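Local coordinates for protein prolyl endopeptidase (PDB 2BKL) that probably cleaves oligopeptides on the carboxyl side of proline, and to a lesser degree alanine, as a serine peptidase of the prolyl oligopeptidase family, at residues L234-K239 with L371-D376; G238-V243 with W280-Y285; V254-P259 with R265-G270. All blocks are in the same frame, centred on the assembly; numbering follows the deposited sequence.

Contact 1 (L234-K239 with L371-D376)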
loop_
_atom_site.group_PDB
_atom_site.type_symbol
_atom_site.label_atom_id
_atom_site.label_comp_id
_atom_site.label_asym_id
_atom_site.label_seq_id
_atom_site.Cartn_x
_atom_site.Cartn_y
_atom_site.Cartn_z
ATOM N N LEU A 234 21.192 -5.238 5.438
ATOM C CA LEU A 234 22.625 -5.166 5.728
ATOM C C LEU A 234 22.858 -4.007 6.686
ATOM O O LEU A 234 22.344 -2.923 6.478
ATOM C CB LEU A 234 23.446 -4.949 4.446
ATOM C CG LEU A 234 24.969 -4.983 4.631
ATOM C CD1 LEU A 234 25.483 -6.381 4.978
ATOM C CD2 LEU A 234 25.699 -4.446 3.384
ATOM N N SER A 235 23.648 -4.238 7.732
ATOM C CA SER A 235 23.991 -3.162 8.641
ATOM C C SER A 235 24.884 -2.144 7.941
ATOM O O SER A 235 25.551 -2.442 6.967
ATOM C CB SER A 235 24.696 -3.719 9.899
ATOM O OG SER A 235 25.938 -4.309 9.589
ATOM N N ARG A 236 24.852 -0.920 8.450
ATOM C CA ARG A 236 25.720 0.154 7.943
ATOM C C ARG A 236 27.192 -0.173 7.869
ATOM O O ARG A 236 27.859 0.175 6.894
ATOM C CB ARG A 236 25.568 1.389 8.813
ATOM C CG ARG A 236 24.442 2.228 8.423
ATOM C CD ARG A 236 24.555 2.867 7.033
ATOM N NE ARG A 236 25.713 3.733 6.775
ATOM C CZ ARG A 236 25.907 4.927 7.337
ATOM N NH1 ARG A 236 25.055 5.383 8.253
ATOM N NH2 ARG A 236 26.957 5.678 7.006
ATOM N N ASP A 237 27.728 -0.843 8.879
ATOM C CA ASP A 237 29.142 -1.196 8.878
ATOM C C ASP A 237 29.473 -2.401 8.000
ATOM O O ASP A 237 30.632 -2.819 7.899
ATOM C CB ASP A 237 29.670 -1.397 10.322
ATOM C CG ASP A 237 28.914 -2.476 11.124
ATOM O OD1 ASP A 237 28.257 -3.377 10.543
ATOM O OD2 ASP A 237 28.954 -2.487 12.377
ATOM N N GLY A 238 28.441 -2.986 7.364
ATOM C CA GLY A 238 28.645 -4.132 6.500
ATOM C C GLY A 238 28.923 -5.440 7.226
ATOM O O GLY A 238 29.163 -6.467 6.607
ATOM N N LYS A 239 28.869 -5.419 8.550
ATOM C CA LYS A 239 29.326 -6.565 9.321
ATOM C C LYS A 239 28.228 -7.581 9.607
ATOM O O LYS A 239 28.520 -8.713 9.957
ATOM C CB LYS A 239 29.968 -6.119 10.641
ATOM C CG LYS A 239 31.331 -5.437 10.464
ATOM C CD LYS A 239 32.394 -6.365 9.870
ATOM C CE LYS A 239 33.791 -5.727 9.847
ATOM N NZ LYS A 239 34.286 -5.549 8.437
ATOM N N LEU A 371 20.108 8.895 9.185
ATOM C CA LEU A 371 21.136 7.884 9.300
ATOM C C LEU A 371 21.622 7.817 10.729
ATOM O O LEU A 371 21.532 8.784 11.485
ATOM C CB LEU A 371 22.333 8.141 8.358
ATOM C CG LEU A 371 22.105 7.986 6.860
ATOM C CD1 LEU A 371 23.341 8.382 6.099
ATOM C CD2 LEU A 371 21.722 6.601 6.476
ATOM N N GLU A 372 22.221 6.686 11.076
ATOM C CA GLU A 372 22.646 6.440 12.436
ATOM C C GLU A 372 23.734 7.422 12.909
ATOM O O GLU A 372 23.859 7.679 14.098
ATOM C CB GLU A 372 23.192 5.008 12.582
ATOM C CG GLU A 372 22.178 3.941 12.215
ATOM C CD GLU A 372 22.243 3.490 10.765
ATOM O OE1 GLU A 372 22.617 4.315 9.878
ATOM O OE2 GLU A 372 21.927 2.316 10.468
ATOM N N ASP A 373 24.502 7.947 11.946
ATOM C CA ASP A 373 25.668 8.800 12.189
ATOM C C ASP A 373 25.459 10.210 11.632
ATOM O O ASP A 373 26.449 10.945 11.373
ATOM C CB ASP A 373 26.922 8.161 11.559
ATOM C CG ASP A 373 26.758 7.792 10.080
ATOM O OD1 ASP A 373 25.671 7.891 9.503
ATOM O OD2 ASP A 373 27.696 7.322 9.375
ATOM N N LEU A 374 24.193 10.607 11.482
ATOM C CA LEU A 374 23.820 11.974 11.046
ATOM C C LEU A 374 22.927 12.559 12.126
ATOM O O LEU A 374 21.953 11.927 12.528
ATOM C CB LEU A 374 23.059 11.931 9.724
ATOM C CG LEU A 374 23.564 12.640 8.474
ATOM C CD1 LEU A 374 25.094 12.790 8.418
ATOM C CD2 LEU A 374 23.015 11.929 7.231
ATOM N N ASP A 375 23.211 13.770 12.587
ATOM C CA ASP A 375 22.366 14.434 13.553
ATOM C C ASP A 375 21.086 15.009 12.956
ATOM O O ASP A 375 20.091 15.134 13.661
ATOM C CB ASP A 375 23.130 15.566 14.235
ATOM C CG ASP A 375 22.325 16.215 15.327
ATOM O OD1 ASP A 375 22.008 15.511 16.316
ATOM O OD2 ASP A 375 21.946 17.401 15.263
ATOM N N ASP A 376 21.114 15.402 11.691
ATOM C CA ASP A 376 19.904 15.893 11.039
ATOM C C ASP A 376 19.004 14.724 10.635
ATOM O O ASP A 376 19.454 13.809 9.953
ATOM C CB ASP A 376 20.221 16.668 9.757
ATOM C CG ASP A 376 21.068 17.888 10.000
ATOM O OD1 ASP A 376 20.787 18.651 10.960
ATOM O OD2 ASP A 376 22.033 18.140 9.240
HETATM O O HOH W 1 23.260 -0.116 10.659
#
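NH1 of R236 is gripped by two carboxylates of the 371-376 loop. R236 NH1 donates to D373 OD1 at 2.9 Å, in an almost straight bond (174°). R236 NH1 also donates to E372 OE1 at 3.1 Å. Both oxygens lie close to the guanidinium plane, at its edge, yet NH1 meets each from above the carboxylate plane. R236 NH2 adds a more bent bond to D373 OD2 at 3.0 Å. R236 therefore holds D373 end-on, one nitrogen to each oxygen, and this limits rotation of both groups. The arginine chain is bent at chi2 (-65°) and chi3 (-58°). These bends lay R236 CG 3.1 Å from E372 OE1, while NH1 still reaches both acids. A water accepts from the backbone N of R236 and donates to OE2 of E372, so both oxygens of that carboxylate are engaged. The contact is a salt-bridge network on the surface of the beta-propeller domain. It joins two loops that lie between strands of different four-stranded sheets. The arginine would probably help keep both acids ionised. W130 makes a cation-pi contact with R236, and W280 packs against R236, E372 and D373. Each loop carries a type I turn, S235-G238 and L371-L374. In the first, D237 OD1 accepts from S235 OG at 2.7 Å and from the backbone N of K239, which reach it from opposite faces of the carboxylate; the second bond closes an Asx turn.

Contact 2 (G238-V243 with W280-Y285)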
loop_
_atom_site.group_PDB
_atom_site.type_symbol
_atom_site.label_atom_id
_atom_site.label_comp_id
_atom_site.label_asym_id
_atom_site.label_seq_id
_atom_site.Cartn_x
_atom_site.Cartn_y
_atom_site.Cartn_z
ATOM N N GLY A 238 28.441 -2.986 7.364
ATOM C CA GLY A 238 28.645 -4.132 6.500
ATOM C C GLY A 238 28.923 -5.440 7.226
ATOM O O GLY A 238 29.163 -6.467 6.607
ATOM N N LYS A 239 28.869 -5.419 8.550
ATOM C CA LYS A 239 29.326 -6.565 9.321
ATOM C C LYS A 239 28.228 -7.581 9.607
ATOM O O LYS A 239 28.520 -8.713 9.957
ATOM C CB LYS A 239 29.968 -6.119 10.641
ATOM C CG LYS A 239 31.331 -5.437 10.464
ATOM C CD LYS A 239 32.394 -6.365 9.870
ATOM C CE LYS A 239 33.791 -5.727 9.847
ATOM N NZ LYS A 239 34.286 -5.549 8.437
ATOM N N TYR A 240 26.969 -7.180 9.442
ATOM C CA TYR A 240 25.845 -8.062 9.747
ATOM C C TYR A 240 24.876 -8.074 8.584
ATOM O O TYR A 240 24.276 -7.064 8.210
ATOM C CB TYR A 240 25.164 -7.661 11.070
ATOM C CG TYR A 240 26.117 -7.589 12.249
ATOM C CD1 TYR A 240 26.495 -8.739 12.936
ATOM C CD2 TYR A 240 26.654 -6.372 12.658
ATOM C CE1 TYR A 240 27.373 -8.679 13.979
ATOM C CE2 TYR A 240 27.535 -6.305 13.723
ATOM C CZ TYR A 240 27.888 -7.472 14.363
ATOM O OH TYR A 240 28.790 -7.462 15.436
ATOM N N LEU A 241 24.739 -9.255 8.016
ATOM C CA LEU A 241 23.759 -9.536 6.979
ATOM C C LEU A 241 22.571 -10.308 7.553
ATOM O O LEU A 241 22.734 -11.312 8.210
ATOM C CB LEU A 241 24.435 -10.335 5.872
ATOM C CG LEU A 241 23.552 -10.866 4.754
ATOM C CD1 LEU A 241 23.013 -9.743 3.907
ATOM C CD2 LEU A 241 24.371 -11.852 3.939
ATOM N N PHE A 242 21.367 -9.803 7.305
ATOM C CA PHE A 242 20.122 -10.410 7.770
ATOM C C PHE A 242 19.275 -10.916 6.595
ATOM O O PHE A 242 19.205 -10.274 5.535
ATOM C CB PHE A 242 19.289 -9.383 8.541
ATOM C CG PHE A 242 19.951 -8.892 9.770
ATOM C CD1 PHE A 242 19.930 -9.648 10.917
ATOM C CD2 PHE A 242 20.610 -7.688 9.766
ATOM C CE1 PHE A 242 20.580 -9.203 12.067
ATOM C CE2 PHE A 242 21.271 -7.239 10.880
ATOM C CZ PHE A 242 21.258 -8.008 12.033
ATOM N N VAL A 243 18.644 -12.059 6.806
ATOM C CA VAL A 243 17.655 -12.598 5.890
ATOM C C VAL A 243 16.405 -12.918 6.684
ATOM O O VAL A 243 16.437 -13.620 7.703
ATOM C CB VAL A 243 18.177 -13.818 5.148
ATOM C CG1 VAL A 243 17.057 -14.501 4.354
ATOM C CG2 VAL A 243 19.321 -13.424 4.196
ATOM N N TRP A 280 23.579 -1.706 15.012
ATOM C CA TRP A 280 24.411 -0.509 15.094
ATOM C C TRP A 280 25.438 -0.738 16.183
ATOM O O TRP A 280 25.107 -1.130 17.277
ATOM C CB TRP A 280 23.535 0.731 15.391
ATOM C CG TRP A 280 24.325 2.004 15.468
ATOM C CD1 TRP A 280 24.489 2.793 16.551
ATOM C CD2 TRP A 280 25.087 2.611 14.407
ATOM N NE1 TRP A 280 25.291 3.869 16.238
ATOM C CE2 TRP A 280 25.690 3.767 14.935
ATOM C CE3 TRP A 280 25.321 2.299 13.060
ATOM C CZ2 TRP A 280 26.513 4.591 14.174
ATOM C CZ3 TRP A 280 26.150 3.131 12.309
ATOM C CH2 TRP A 280 26.705 4.266 12.864
ATOM N N LYS A 281 26.708 -0.462 15.870
ATOM C CA LYS A 281 27.831 -0.613 16.821
ATOM C C LYS A 281 27.788 -1.963 17.546
ATOM O O LYS A 281 27.964 -2.050 18.759
ATOM C CB LYS A 281 27.919 0.600 17.772
ATOM C CG LYS A 281 28.276 1.867 17.005
ATOM C CD LYS A 281 28.644 3.042 17.879
ATOM C CE LYS A 281 29.139 4.237 17.054
ATOM N NZ LYS A 281 29.122 5.474 17.895
ATOM N N ASP A 282 27.636 -3.029 16.759
ATOM C CA ASP A 282 27.687 -4.425 17.256
ATOM C C ASP A 282 26.611 -4.765 18.280
ATOM O O ASP A 282 26.747 -5.672 19.094
ATOM C CB ASP A 282 29.066 -4.774 17.818
ATOM C CG ASP A 282 30.164 -4.591 16.814
ATOM O OD1 ASP A 282 30.099 -5.150 15.702
ATOM O OD2 ASP A 282 31.171 -3.899 17.080
ATOM N N ARG A 283 25.505 -4.025 18.238
ATOM C CA ARG A 283 24.318 -4.416 19.007
ATOM C C ARG A 283 23.146 -4.519 18.044
ATOM O O ARG A 283 23.076 -3.797 17.076
ATOM C CB ARG A 283 23.979 -3.372 20.069
ATOM C CG ARG A 283 25.137 -2.919 20.908
ATOM C CD ARG A 283 25.788 -3.991 21.698
ATOM N NE ARG A 283 24.957 -4.441 22.807
ATOM C CZ ARG A 283 25.337 -5.335 23.700
ATOM N NH1 ARG A 283 26.521 -5.918 23.603
ATOM N NH2 ARG A 283 24.517 -5.675 24.680
ATOM N N PHE A 284 22.231 -5.451 18.296
ATOM C CA PHE A 284 21.030 -5.616 17.500
ATOM C C PHE A 284 19.858 -5.039 18.274
ATOM O O PHE A 284 19.729 -5.259 19.483
ATOM C CB PHE A 284 20.719 -7.105 17.245
ATOM C CG PHE A 284 21.729 -7.865 16.426
ATOM C CD1 PHE A 284 22.764 -7.269 15.739
ATOM C CD2 PHE A 284 21.572 -9.249 16.312
ATOM C CE1 PHE A 284 23.629 -8.039 14.974
ATOM C CE2 PHE A 284 22.466 -10.020 15.564
ATOM C CZ PHE A 284 23.474 -9.404 14.897
ATOM N N TYR A 285 19.017 -4.267 17.578
ATOM C CA TYR A 285 17.793 -3.697 18.128
ATOM C C TYR A 285 16.622 -4.399 17.460
ATOM O O TYR A 285 16.454 -4.309 16.266
ATOM C CB TYR A 285 17.762 -2.161 17.947
ATOM C CG TYR A 285 18.938 -1.538 18.665
ATOM C CD1 TYR A 285 20.163 -1.390 18.028
ATOM C CD2 TYR A 285 18.854 -1.195 20.006
ATOM C CE1 TYR A 285 21.275 -0.911 18.706
ATOM C CE2 TYR A 285 19.974 -0.695 20.703
ATOM C CZ TYR A 285 21.171 -0.555 20.036
ATOM O OH TYR A 285 22.269 -0.106 20.714
#
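The ring of Y240 has F284 over one face and OD1 of D282 at its edge. F284 presents its edge to that face: the centroids are 5.1 Å apart and the planes stand at 88°, a T-shaped stack. The closest atoms are CD1 of Y240 and CE1 of F284, at 3.6 Å. The ring of F284 is itself met over a face by the edge of F242, with CZ of F242 3.8 Å from CE1 of F284. Here the planes are at 72°. The three rings form an aromatic cluster built from two edge-to-face pairs that share F284. Y240 has CG anti to its carbonyl carbon (chi1 -55°), which carries the ring across to the turn at W280-R283. There Y240 OH donates to D282 OD1 at 2.7 Å, from the anti side and somewhat out of the carboxylate plane. The phenol thus ties a buried ring to an exposed acid on a type I' turn. A phenylalanine at Y240 would probably keep the stack on F284 but leave the D282 carboxylate without this donor. F284 also makes an edge-to-face pair with W256, and F242 packs on V254 and W256. The cluster lies between two neighbouring four-stranded sheets of the propeller. Strand 241-247 and the loop before it supply Y240 and F242; the 275-280/283-288 hairpin supplies D282 and F284, with V277 and A279 of strand 275-280 packing against the rings.

Contact 3 (V254-P259 with R265-G270)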
loop_
_atom_site.group_PDB
_atom_site.type_symbol
_atom_site.label_atom_id
_atom_site.label_comp_id
_atom_site.label_asym_id
_atom_site.label_seq_id
_atom_site.Cartn_x
_atom_site.Cartn_y
_atom_site.Cartn_z
ATOM N N VAL A 254 14.121 -14.764 11.434
ATOM C CA VAL A 254 15.285 -13.942 11.149
ATOM C C VAL A 254 16.555 -14.791 11.225
ATOM O O VAL A 254 16.794 -15.436 12.242
ATOM C CB VAL A 254 15.426 -12.746 12.127
ATOM C CG1 VAL A 254 16.610 -11.879 11.714
ATOM C CG2 VAL A 254 14.153 -11.915 12.138
ATOM N N TYR A 255 17.330 -14.766 10.149
ATOM C CA TYR A 255 18.661 -15.358 10.072
ATOM C C TYR A 255 19.693 -14.258 9.898
ATOM O O TYR A 255 19.419 -13.187 9.363
ATOM C CB TYR A 255 18.732 -16.339 8.901
ATOM C CG TYR A 255 17.844 -17.561 9.093
ATOM C CD1 TYR A 255 16.484 -17.529 8.778
ATOM C CD2 TYR A 255 18.366 -18.744 9.604
ATOM C CE1 TYR A 255 15.680 -18.650 8.969
ATOM C CE2 TYR A 255 17.565 -19.869 9.779
ATOM C CZ TYR A 255 16.230 -19.815 9.476
ATOM O OH TYR A 255 15.440 -20.940 9.665
ATOM N N TRP A 256 20.921 -14.507 10.354
ATOM C CA TRP A 256 21.990 -13.562 10.145
ATOM C C TRP A 256 23.332 -14.242 10.050
ATOM O O TRP A 256 23.490 -15.386 10.452
ATOM C CB TRP A 256 22.035 -12.539 11.284
ATOM C CG TRP A 256 22.462 -13.089 12.613
ATOM C CD1 TRP A 256 21.707 -13.820 13.483
ATOM C CD2 TRP A 256 23.730 -12.904 13.246
ATOM N NE1 TRP A 256 22.440 -14.125 14.606
ATOM C CE2 TRP A 256 23.682 -13.567 14.486
ATOM C CE3 TRP A 256 24.912 -12.264 12.877
ATOM C CZ2 TRP A 256 24.767 -13.594 15.363
ATOM C CZ3 TRP A 256 25.985 -12.291 13.739
ATOM C CH2 TRP A 256 25.900 -12.946 14.973
ATOM N N LYS A 257 24.267 -13.507 9.482
ATOM C CA LYS A 257 25.664 -13.890 9.509
ATOM C C LYS A 257 26.533 -12.671 9.324
ATOM O O LYS A 257 26.071 -11.595 8.941
ATOM C CB LYS A 257 25.989 -14.919 8.444
ATOM C CG LYS A 257 25.891 -14.479 7.005
ATOM C CD LYS A 257 25.978 -15.748 6.175
ATOM C CE LYS A 257 26.523 -15.565 4.845
ATOM N NZ LYS A 257 26.733 -16.969 4.343
ATOM N N ARG A 258 27.818 -12.855 9.609
ATOM C CA ARG A 258 28.838 -11.913 9.176
ATOM C C ARG A 258 29.185 -12.351 7.750
ATOM O O ARG A 258 29.381 -13.530 7.487
ATOM C CB ARG A 258 30.074 -11.957 10.109
ATOM C CG ARG A 258 29.758 -11.618 11.585
ATOM C CD ARG A 258 30.988 -11.524 12.536
ATOM N NE ARG A 258 30.587 -11.383 13.948
ATOM C CZ ARG A 258 30.139 -12.368 14.741
ATOM N NH1 ARG A 258 30.041 -13.622 14.309
ATOM N NH2 ARG A 258 29.780 -12.098 15.994
ATOM N N PRO A 259 29.171 -11.437 6.785
ATOM C CA PRO A 259 29.491 -11.810 5.402
ATOM C C PRO A 259 30.817 -12.564 5.313
ATOM O O PRO A 259 31.784 -12.144 5.923
ATOM C CB PRO A 259 29.570 -10.453 4.686
ATOM C CG PRO A 259 28.639 -9.584 5.461
ATOM C CD PRO A 259 28.773 -10.025 6.899
ATOM N N ARG A 265 23.111 -18.080 10.813
ATOM C CA ARG A 265 22.704 -18.364 12.177
ATOM C C ARG A 265 21.216 -17.999 12.313
ATOM O O ARG A 265 20.769 -16.994 11.757
ATOM C CB ARG A 265 23.531 -17.502 13.155
ATOM C CG ARG A 265 25.086 -17.526 12.941
ATOM C CD ARG A 265 25.789 -16.189 13.309
ATOM N NE ARG A 265 27.260 -16.258 13.297
ATOM C CZ ARG A 265 27.988 -16.855 14.237
ATOM N NH1 ARG A 265 27.406 -17.425 15.286
ATOM N NH2 ARG A 265 29.315 -16.895 14.133
ATOM N N LEU A 266 20.445 -18.801 13.036
ATOM C CA LEU A 266 19.068 -18.449 13.358
ATOM C C LEU A 266 19.034 -17.481 14.506
ATOM O O LEU A 266 19.477 -17.812 15.594
ATOM C CB LEU A 266 18.276 -19.689 13.756
ATOM C CG LEU A 266 16.813 -19.522 14.158
ATOM C CD1 LEU A 266 15.973 -19.054 12.983
ATOM C CD2 LEU A 266 16.280 -20.861 14.721
ATOM N N LEU A 267 18.531 -16.275 14.272
ATOM C CA LEU A 267 18.254 -15.383 15.397
ATOM C C LEU A 267 16.992 -15.802 16.143
ATOM O O LEU A 267 17.005 -15.938 17.379
ATOM C CB LEU A 267 18.145 -13.936 14.967
ATOM C CG LEU A 267 17.890 -12.943 16.085
ATOM C CD1 LEU A 267 19.074 -12.872 17.072
ATOM C CD2 LEU A 267 17.608 -11.587 15.489
ATOM N N VAL A 268 15.904 -15.981 15.399
ATOM C CA VAL A 268 14.636 -16.359 15.984
ATOM C C VAL A 268 13.712 -16.925 14.926
ATOM O O VAL A 268 13.712 -16.490 13.772
ATOM C CB VAL A 268 13.968 -15.165 16.718
ATOM C CG1 VAL A 268 13.683 -13.998 15.776
ATOM C CG2 VAL A 268 12.702 -15.606 17.410
ATOM N N LYS A 269 12.978 -17.967 15.304
ATOM C CA LYS A 269 11.946 -18.561 14.480
ATOM C C LYS A 269 10.628 -18.090 15.066
ATOM O O LYS A 269 10.284 -18.429 16.197
ATOM C CB LYS A 269 12.060 -20.088 14.533
ATOM C CG LYS A 269 11.044 -20.848 13.685
ATOM C CD LYS A 269 11.694 -22.064 12.983
ATOM C CE LYS A 269 10.745 -23.264 12.902
ATOM N NZ LYS A 269 11.322 -24.399 12.108
ATOM N N GLY A 270 9.907 -17.255 14.335
ATOM C CA GLY A 270 8.687 -16.685 14.856
ATOM C C GLY A 270 7.531 -17.669 14.855
ATOM O O GLY A 270 7.301 -18.380 13.867
HETATM O O HOH W 2 21.671 -16.277 16.585
#
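Backbone hydrogen bonds hold V254-W256 to R265-V268 as antiparallel strands. W256 and R265 form a hydrogen-bonded pair: R265 N reaches W256 O at 2.7 Å, and W256 N donates to R265 O. At the other end V254 N donates to V268 O at 2.9 Å. V254 O takes L267 N at 2.8 Å and, weakly, V268 N. L267 and V268 sit across from the single V254, a classic bulge that shifts the register by one before the non-hydrogen-bonded pair Y255-L266. Two CH-pi contacts follow. CD of R265 sits over the six-membered ring of W256, 3.5 Å from its CZ2 atom. The indole stands with CG between its backbone N and carbonyl carbon (chi1 69°), which brings its face under the arginine chain. On the opposite face of the sheet, CD1 of L266 lies over the Y255 ring, 3.6 Å from Y255 CZ. Apolar contacts add CG1 of V254 against CD2 of L267, side by side at 3.9 Å. A water accepts from NE1 of W256 and donates to L266 O. R258 NH1 lies 3.4 Å from R265 NH2; E261, in the loop connecting the strands, forms salt bridges to both arginines, probably offsetting their like charge. V277 of the next sheet packs against V254 and L267. The whole is the outer hairpin of a four-stranded antiparallel propeller blade, ending in edge strand 265-269.

From the N terminus, the chain leaves strand 229-234 through the loop 234-239, which starts contact 1 and overlaps contact 2 at G238 and K239. Strand 241-247 follows, then strand 251-257, and contact 3 closes the short hairpin loop to 265-269. Contact 2 closes next, at 280-285, around contact 3. Contact 1 closes last, at 371-376, and its long loop encloses contact 3 too; contacts 1 and 2 share their starting stretch. Contact 3 works within one four-stranded sheet, contact 2 links that sheet to the next, and contact 1 reaches a later one. Backbone pairing of L241 with K257 and V243 with Y255 joins contacts 2 and 3, and S235 N with Y240 O probably contacts 1 and 2.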